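Local coordinates for iron-regulated ABC transporter siderophore-binding protein SirA (Staphylococcus aureus subsp. aureus, PDB 3MWF) that binds the iron-loaded siderophore staphyloferrin B and probably delivers it to an ABC transporter for import, at residues Ile8-Gly13 with Pro106-Asp111; Pro21-Thr26 with Lys41-Val46; Val34-Gly39 with Gly276-Leu281. All coordinates share one frame; numbering follows the deposited sequence. Where two conformers were deposited one is given.

Contact 1: residues Ile8-Gly13 with Pro106-Asp111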
loop_
_atom_site.group_PDB
_atom_site.type_symbol
_atom_site.label_atom_id
_atom_site.label_comp_id
_atom_site.label_asym_id
_atom_site.label_seq_id
_atom_site.Cartn_x
_atom_site.Cartn_y
_atom_site.Cartn_z
ATOM N N ILE A 8 -8.786 6.537 22.162
ATOM C CA ILE A 8 -8.272 6.817 20.832
ATOM C C ILE A 8 -9.352 7.338 19.888
ATOM O O ILE A 8 -10.395 6.708 19.740
ATOM C CB ILE A 8 -7.646 5.541 20.232
ATOM C CG1 ILE A 8 -6.385 5.171 21.021
ATOM C CG2 ILE A 8 -7.349 5.735 18.736
ATOM C CD1 ILE A 8 -5.809 3.871 20.645
ATOM N N LYS A 9 -9.090 8.489 19.264
ATOM C CA LYS A 9 -9.937 9.034 18.202
ATOM C C LYS A 9 -9.480 8.466 16.852
ATOM O O LYS A 9 -8.309 8.586 16.507
ATOM C CB LYS A 9 -9.796 10.557 18.151
ATOM C CG LYS A 9 -10.683 11.321 19.119
ATOM C CD LYS A 9 -10.196 12.769 19.264
ATOM C CE LYS A 9 -11.214 13.680 19.944
ATOM N NZ LYS A 9 -11.570 13.230 21.317
ATOM N N HIS A 10 -10.378 7.848 16.091
ATOM C CA HIS A 10 -9.955 7.225 14.837
ATOM C C HIS A 10 -11.037 7.426 13.793
ATOM O O HIS A 10 -11.991 8.195 14.023
ATOM C CB HIS A 10 -9.626 5.735 15.072
ATOM C CG HIS A 10 -10.747 4.975 15.697
ATOM N ND1 HIS A 10 -11.781 4.443 14.960
ATOM C CD2 HIS A 10 -11.019 4.693 16.993
ATOM C CE1 HIS A 10 -12.644 3.858 15.776
ATOM N NE2 HIS A 10 -12.205 4.000 17.015
ATOM N N ALA A 11 -10.905 6.762 12.644
ATOM C CA ALA A 11 -11.796 7.043 11.523
ATOM C C ALA A 11 -13.260 6.694 11.756
ATOM O O ALA A 11 -14.130 7.231 11.081
ATOM C CB ALA A 11 -11.268 6.356 10.218
ATOM N N MET A 12 -13.531 5.804 12.709
ATOM C CA MET A 12 -14.891 5.365 12.934
ATOM C C MET A 12 -15.456 5.796 14.280
ATOM O O MET A 12 -16.525 5.337 14.677
ATOM C CB MET A 12 -14.995 3.850 12.782
ATOM C CG MET A 12 -14.969 3.371 11.355
ATOM S SD MET A 12 -16.410 3.956 10.435
ATOM C CE MET A 12 -17.782 3.078 11.235
ATOM N N GLY A 13 -14.757 6.681 14.969
ATOM C CA GLY A 13 -15.268 7.190 16.245
ATOM C C GLY A 13 -14.213 7.159 17.318
ATOM O O GLY A 13 -13.028 7.322 17.033
ATOM N N PRO A 106 -12.125 -3.830 21.623
ATOM C CA PRO A 106 -11.853 -2.452 21.221
ATOM C C PRO A 106 -11.275 -2.474 19.813
ATOM O O PRO A 106 -10.344 -3.248 19.534
ATOM C CB PRO A 106 -10.784 -2.001 22.218
ATOM C CG PRO A 106 -11.063 -2.818 23.447
ATOM C CD PRO A 106 -11.447 -4.166 22.890
ATOM N N THR A 107 -11.862 -1.661 18.944
ATOM C CA THR A 107 -11.522 -1.685 17.529
ATOM C C THR A 107 -11.135 -0.264 17.119
ATOM O O THR A 107 -11.875 0.700 17.385
ATOM C CB THR A 107 -12.717 -2.143 16.679
ATOM O OG1 THR A 107 -13.061 -3.482 17.017
ATOM C CG2 THR A 107 -12.372 -2.084 15.167
ATOM N N VAL A 108 -9.970 -0.137 16.495
ATOM C CA VAL A 108 -9.540 1.168 15.971
ATOM C C VAL A 108 -9.445 1.062 14.457
ATOM O O VAL A 108 -9.203 -0.020 13.916
ATOM C CB VAL A 108 -8.212 1.638 16.604
ATOM C CG1 VAL A 108 -8.403 1.787 18.119
ATOM C CG2 VAL A 108 -7.062 0.628 16.322
ATOM N N SER A 109 -9.692 2.172 13.755
ATOM C CA SER A 109 -9.831 2.138 12.278
ATOM C C SER A 109 -9.156 3.334 11.593
ATOM O O SER A 109 -9.371 4.479 12.001
ATOM C CB SER A 109 -11.323 2.143 11.916
ATOM O OG SER A 109 -11.545 2.004 10.514
ATOM N N THR A 110 -8.350 3.080 10.554
ATOM C CA THR A 110 -7.879 4.153 9.675
ATOM C C THR A 110 -8.902 4.295 8.564
ATOM O O THR A 110 -9.760 3.441 8.376
ATOM C CB THR A 110 -6.566 3.774 9.001
ATOM O OG1 THR A 110 -6.712 2.437 8.484
ATOM C CG2 THR A 110 -5.390 3.808 9.999
ATOM N N ASP A 111 -8.813 5.377 7.803
ATOM C CA ASP A 111 -9.733 5.586 6.687
ATOM C C ASP A 111 -9.528 4.511 5.604
ATOM O O ASP A 111 -10.490 3.932 5.081
ATOM C CB ASP A 111 -9.453 6.937 6.051
ATOM C CG ASP A 111 -10.113 8.098 6.779
ATOM O OD1 ASP A 111 -11.162 7.918 7.442
ATOM O OD2 ASP A 111 -9.605 9.233 6.612
#
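The His10 ring lies flat on the backbone of Val108, whose CA sits 3.9 Å from the ring centroid and 4° off the normal, a CH-pi contact over the middle of the face. Over the centre of the opposite face comes Gly13 O, the carbonyl that also accepts the backbone bond from His10 N, and so the imidazole is sandwiched between its own turn and strand 107-110. Chi1 of 55° puts CG between the backbone N and the carbonyl carbon, and chi2 of 84° sets the ring with its face to Val108. ND1 accepts the Met12 amide, which approaches from 36° out of the ring plane, while NE2 is hydrogen-bonded to Thr15 OG1. Thr107 O stands obliquely 3.3 Å from NE2, at a poor angle for a bond; its partners are the hydroxyls of Thr15 and Tyr98.

Strand 107-110 is an edge strand of the mixed sheet, the one built around strand 24-26, and strand 6-10 belongs to a separate two-stranded hairpin laid against it. The residues from His10 to Gly13 form the type I turn of that hairpin, and from it comes a direct hydrogen bond of the contact, Ala11 N to Ser109 O at 2.8 Å.

The turn packs closely on Ser109 and Asp111. Ala11 CB comes 3.2 Å from Asp111 OD1, and Met12 CG lies 3.9 Å from Ser109 CB. At the other end Ile8 CG2 meets Val108 CG1 at 4.1 Å, the two side chains slanting across one another, with Leu122 and Ala126 of helix 116-127 also touching Ile8.

Contact 2: residues Pro21-Thr26 with Lys41-Val46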
loop_
_atom_site.group_PDB
_atom_site.type_symbol
_atom_site.label_atom_id
_atom_site.label_comp_id
_atom_site.label_asym_id
_atom_site.label_seq_id
_atom_site.Cartn_x
_atom_site.Cartn_y
_atom_site.Cartn_z
ATOM N N PRO A 21 -2.648 -3.787 24.923
ATOM C CA PRO A 21 -3.167 -4.956 24.217
ATOM C C PRO A 21 -2.053 -5.925 23.845
ATOM O O PRO A 21 -0.986 -5.487 23.423
ATOM C CB PRO A 21 -3.789 -4.348 22.944
ATOM C CG PRO A 21 -4.150 -2.980 23.324
ATOM C CD PRO A 21 -3.026 -2.535 24.246
ATOM N N LYS A 22 -2.297 -7.220 24.018
ATOM C CA LYS A 22 -1.303 -8.243 23.667
ATOM C C LYS A 22 -1.812 -9.238 22.627
ATOM O O LYS A 22 -1.039 -10.043 22.094
ATOM C CB LYS A 22 -0.837 -8.997 24.921
ATOM C CG LYS A 22 0.373 -8.374 25.606
ATOM C CD LYS A 22 0.013 -7.642 26.901
ATOM C CE LYS A 22 1.279 -7.099 27.597
ATOM N NZ LYS A 22 2.139 -6.259 26.684
ATOM N N ARG A 23 -3.113 -9.202 22.348
ATOM C CA ARG A 23 -3.722 -10.101 21.380
ATOM C C ARG A 23 -4.422 -9.268 20.311
ATOM O O ARG A 23 -5.600 -8.934 20.457
ATOM C CB ARG A 23 -4.730 -11.035 22.058
ATOM C CG ARG A 23 -4.123 -11.925 23.136
ATOM C CD ARG A 23 -5.175 -12.863 23.726
ATOM N NE ARG A 23 -5.722 -13.779 22.729
ATOM C CZ ARG A 23 -5.092 -14.866 22.277
ATOM N NH1 ARG A 23 -3.889 -15.190 22.752
ATOM N NH2 ARG A 23 -5.666 -15.631 21.356
ATOM N N VAL A 24 -3.693 -8.900 19.263
ATOM C CA VAL A 24 -4.236 -8.001 18.243
ATOM C C VAL A 24 -4.595 -8.757 16.965
ATOM O O VAL A 24 -3.878 -9.682 16.560
ATOM C CB VAL A 24 -3.273 -6.818 17.952
ATOM C CG1 VAL A 24 -1.988 -7.310 17.315
ATOM C CG2 VAL A 24 -3.943 -5.763 17.063
ATOM N N VAL A 25 -5.727 -8.384 16.366
ATOM C CA VAL A 25 -6.192 -8.940 15.103
ATOM C C VAL A 25 -6.117 -7.808 14.092
ATOM O O VAL A 25 -6.667 -6.738 14.325
ATOM C CB VAL A 25 -7.621 -9.504 15.210
ATOM C CG1 VAL A 25 -8.197 -9.814 13.821
ATOM C CG2 VAL A 25 -7.616 -10.767 16.094
ATOM N N THR A 26 -5.442 -8.059 12.971
ATOM C CA THR A 26 -5.237 -7.046 11.931
ATOM C C THR A 26 -6.049 -7.391 10.708
ATOM O O THR A 26 -5.915 -8.488 10.150
ATOM C CB THR A 26 -3.731 -6.899 11.595
ATOM O OG1 THR A 26 -3.146 -8.205 11.421
ATOM C CG2 THR A 26 -3.019 -6.164 12.701
ATOM N N LYS A 41 3.342 -9.631 17.247
ATOM C CA LYS A 41 2.792 -10.648 16.342
ATOM C C LYS A 41 1.279 -10.790 16.544
ATOM O O LYS A 41 0.839 -11.183 17.624
ATOM C CB LYS A 41 3.471 -12.013 16.550
ATOM C CG LYS A 41 4.994 -12.025 16.373
ATOM C CD LYS A 41 5.714 -11.947 17.724
ATOM C CE LYS A 41 7.199 -12.275 17.600
ATOM N NZ LYS A 41 7.407 -13.651 17.039
ATOM N N PRO A 42 0.477 -10.476 15.505
ATOM C CA PRO A 42 -0.970 -10.584 15.631
ATOM C C PRO A 42 -1.412 -12.015 15.959
ATOM O O PRO A 42 -0.814 -12.975 15.477
ATOM C CB PRO A 42 -1.491 -10.164 14.241
ATOM C CG PRO A 42 -0.403 -9.345 13.656
ATOM C CD PRO A 42 0.873 -10.007 14.161
ATOM N N VAL A 43 -2.436 -12.149 16.794
ATOM C CA VAL A 43 -3.015 -13.464 17.030
ATOM C C VAL A 43 -3.877 -13.914 15.855
ATOM O O VAL A 43 -4.109 -15.114 15.653
ATOM C CB VAL A 43 -3.746 -13.567 18.394
ATOM C CG1 VAL A 43 -2.738 -13.266 19.519
ATOM C CG2 VAL A 43 -4.978 -12.641 18.457
ATOM N N GLY A 44 -4.348 -12.928 15.079
ATOM C CA GLY A 44 -5.180 -13.175 13.907
ATOM C C GLY A 44 -4.915 -12.116 12.844
ATOM O O GLY A 44 -4.611 -10.985 13.165
ATOM N N ALA A 45 -5.030 -12.512 11.584
ATOM C CA ALA A 45 -4.808 -11.591 10.445
ATOM C C ALA A 45 -5.656 -12.004 9.284
ATOM O O ALA A 45 -5.956 -13.182 9.103
ATOM C CB ALA A 45 -3.349 -11.568 10.035
ATOM N N VAL A 46 -6.034 -11.039 8.444
ATOM C CA VAL A 46 -6.647 -11.416 7.186
ATOM C C VAL A 46 -5.602 -12.108 6.280
ATOM O O VAL A 46 -4.398 -11.889 6.419
ATOM C CB VAL A 46 -7.292 -10.209 6.453
ATOM C CG1 VAL A 46 -8.608 -9.766 7.209
ATOM C CG2 VAL A 46 -6.283 -9.044 6.257
HETATM O O HOH W 1 -1.111 -10.024 19.300
#
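Thr26 N donates to Gly44 O at 3.0 Å, and Thr26 O receives Val46 N at 3.1 Å. Before them Val43 N reaches Val24 O at 2.9 Å, a more bent bond with 132° at the hydrogen. CA-H...O contacts fill in between, from Val25 CA to Gly44 O and from Ala45 CA to Thr26 O.

Val43 CG1 sits 3.9 Å above the plane of the Arg23 guanidinium, over its centre, and also touches Arg23 CB. Its other branch, CG2, meets Val25 CG2 at 4.0 Å. On the face carrying Thr26 and Ala45, Thr26 OG1 lies 3.6 Å from Ala45 CB.

Further out, Arg23 is held over Val43 by the carbonyls of Leu82 and Lys83, which take NH2 and NE, and Thr26 OG1 is bonded to Thr32 OG1 of the intervening helix. Where the segments diverge, one water donates to Lys22 O and Lys41 O and accepts from Val24 N. The whole is a beta-alpha-beta crossover: parallel strands 24-26 and 44-45, neighbours in the sheet, connected through helix 29-37.

Contact 3: residues Val34-Gly39 with Gly276-Leu281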
loop_
_atom_site.group_PDB
_atom_site.type_symbol
_atom_site.label_atom_id
_atom_site.label_comp_id
_atom_site.label_asym_id
_atom_site.label_seq_id
_atom_site.Cartn_x
_atom_site.Cartn_y
_atom_site.Cartn_z
ATOM N N VAL A 34 2.489 -3.597 9.907
ATOM C CA VAL A 34 2.844 -2.608 10.929
ATOM C C VAL A 34 2.933 -3.272 12.314
ATOM O O VAL A 34 3.845 -2.961 13.090
ATOM C CB VAL A 34 1.866 -1.413 10.884
ATOM C CG1 VAL A 34 1.978 -0.517 12.151
ATOM C CG2 VAL A 34 2.132 -0.577 9.637
ATOM N N ALA A 35 2.018 -4.201 12.601
ATOM C CA ALA A 35 2.052 -4.892 13.908
ATOM C C ALA A 35 3.400 -5.603 14.060
ATOM O O ALA A 35 4.103 -5.461 15.077
ATOM C CB ALA A 35 0.914 -5.895 13.994
ATOM N N VAL A 36 3.772 -6.365 13.037
ATOM C CA VAL A 36 5.072 -7.047 13.046
ATOM C C VAL A 36 6.244 -6.063 13.205
ATOM O O VAL A 36 7.176 -6.284 14.007
ATOM C CB VAL A 36 5.203 -7.945 11.788
ATOM C CG1 VAL A 36 6.651 -8.434 11.571
ATOM C CG2 VAL A 36 4.225 -9.133 11.848
ATOM N N SER A 37 6.181 -4.952 12.475
ATOM C CA SER A 37 7.213 -3.913 12.517
ATOM C C SER A 37 7.369 -3.282 13.909
ATOM O O SER A 37 8.478 -2.841 14.300
ATOM C CB SER A 37 6.869 -2.835 11.484
ATOM O OG SER A 37 6.993 -3.357 10.163
ATOM N N LEU A 38 6.260 -3.235 14.640
ATOM C CA LEU A 38 6.228 -2.683 15.998
ATOM C C LEU A 38 6.544 -3.741 17.073
ATOM O O LEU A 38 6.494 -3.440 18.276
ATOM C CB LEU A 38 4.873 -2.029 16.270
ATOM C CG LEU A 38 4.580 -0.736 15.496
ATOM C CD1 LEU A 38 3.141 -0.347 15.671
ATOM C CD2 LEU A 38 5.483 0.407 15.950
ATOM N N GLY A 39 6.849 -4.961 16.636
ATOM C CA GLY A 39 7.251 -6.063 17.533
ATOM C C GLY A 39 6.091 -6.817 18.163
ATOM O O GLY A 39 6.273 -7.505 19.182
ATOM N N GLY A 276 2.290 -1.827 3.652
ATOM C CA GLY A 276 2.746 -1.618 5.021
ATOM C C GLY A 276 4.024 -0.834 5.155
ATOM O O GLY A 276 4.480 -0.166 4.206
ATOM N N TYR A 277 4.609 -0.948 6.351
ATOM C CA TYR A 277 5.844 -0.264 6.672
ATOM C C TYR A 277 7.038 -0.902 5.988
ATOM O O TYR A 277 7.821 -0.216 5.319
ATOM C CB TYR A 277 6.071 -0.233 8.183
ATOM C CG TYR A 277 7.373 0.458 8.483
ATOM C CD1 TYR A 277 7.456 1.837 8.452
ATOM C CD2 TYR A 277 8.547 -0.288 8.687
ATOM C CE1 TYR A 277 8.680 2.499 8.670
ATOM C CE2 TYR A 277 9.764 0.362 8.904
ATOM C CZ TYR A 277 9.816 1.736 8.891
ATOM O OH TYR A 277 11.021 2.364 9.119
ATOM N N LYS A 278 7.172 -2.219 6.129
ATOM C CA LYS A 278 8.345 -2.900 5.557
ATOM C C LYS A 278 8.486 -2.700 4.043
ATOM O O LYS A 278 9.600 -2.490 3.544
ATOM C CB LYS A 278 8.341 -4.392 5.914
ATOM C CG LYS A 278 8.685 -4.600 7.376
ATOM C CD LYS A 278 8.617 -6.054 7.733
ATOM C CE LYS A 278 9.119 -6.253 9.175
ATOM N NZ LYS A 278 10.627 -6.185 9.294
ATOM N N SER A 279 7.372 -2.745 3.306
ATOM C CA SER A 279 7.430 -2.582 1.852
ATOM C C SER A 279 7.838 -1.192 1.427
ATOM O O SER A 279 8.345 -1.019 0.324
ATOM C CB SER A 279 6.081 -2.862 1.190
ATOM O OG SER A 279 5.755 -4.221 1.275
ATOM N N SER A 280 7.564 -0.201 2.271
ATOM C CA SER A 280 7.909 1.201 1.909
ATOM C C SER A 280 9.422 1.314 1.708
ATOM O O SER A 280 9.889 1.854 0.686
ATOM C CB SER A 280 7.371 2.238 2.926
ATOM O OG SER A 280 8.090 2.273 4.154
ATOM N N LEU A 281 10.175 0.734 2.647
ATOM C CA LEU A 281 11.631 0.749 2.559
ATOM C C LEU A 281 12.098 -0.069 1.361
ATOM O O LEU A 281 13.002 0.346 0.613
ATOM C CB LEU A 281 12.232 0.212 3.874
ATOM C CG LEU A 281 11.748 0.932 5.143
ATOM C CD1 LEU A 281 12.418 0.305 6.377
ATOM C CD2 LEU A 281 12.048 2.441 5.103
#
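Ser37 and Lys278 make the closest approach: Ser37 OG rests 3.5 Å from Lys278 CG and 3.7 Å from CE, against the aliphatic part of the lysine. The chain of Lys278 runs extended through chi2 and chi3, which carries CE to 4.1 Å from Val36 CG1, the two side chains crossing at about a right angle; chi4 (-77°) then bends NZ aside. Ser37 OG also lies obliquely to the Tyr277 ring, 3.7 Å from CD2. Nearer the start of the segment, Val34 CG2 packs on Tyr277 CB at 4.2 Å, and Thr120 and Met123 of helix 116-127 cover that valine as well.

Hydrogen bonds do not cross between 34-39 and 276-281; several polar groups are bonded to residues outside the two segments. Ser37 OG is bonded to Asp33 O one turn earlier. Asp33 OD1 takes the amide of Lys278 and, weakly, that of Tyr277, so a carboxylate from helix 29-37 sits at the start of helix 277-290, where the helix dipole would be expected to suit its charge. Tyr277 OH is bonded to Leu136 O and Lys139 NZ of helix 130-155, and Ser280 OG donates to Tyr277 O.

Helix 29-37 closes in a Schellman motif, Gly39 taking positive phi. Through these contacts and the Asp33 bonds it meets the start of the C-terminal helix beside the long helix 130-155, consistent with the two-lobed, helix-linked periplasmic binding protein fold.

Overall arrangement
Contacts 1 and 2 both reach the six-stranded sheet and differ in how they do so. Contact 2 is buried and lies within the sheet, where main-chain bonds dominate; contact 1, partly buried, lays a hairpin against an edge strand through a backbone hydrogen bond, a histidine ring and apolar packing. Contact 3, nearest the centre of the chain at about 11 Å from centre to centre, is the smallest and joins helix to helix by side-chain packing, though Asp33 just before 34-39 bonds the Lys278 amide. It touches contact 2, Pro42 CG lying 3.7 Å from Ala35 CB, because helix 29-37 connects the strands of that contact. Along the chain contact 2 nests inside the loop closed by contact 1, while contact 3 crosses both.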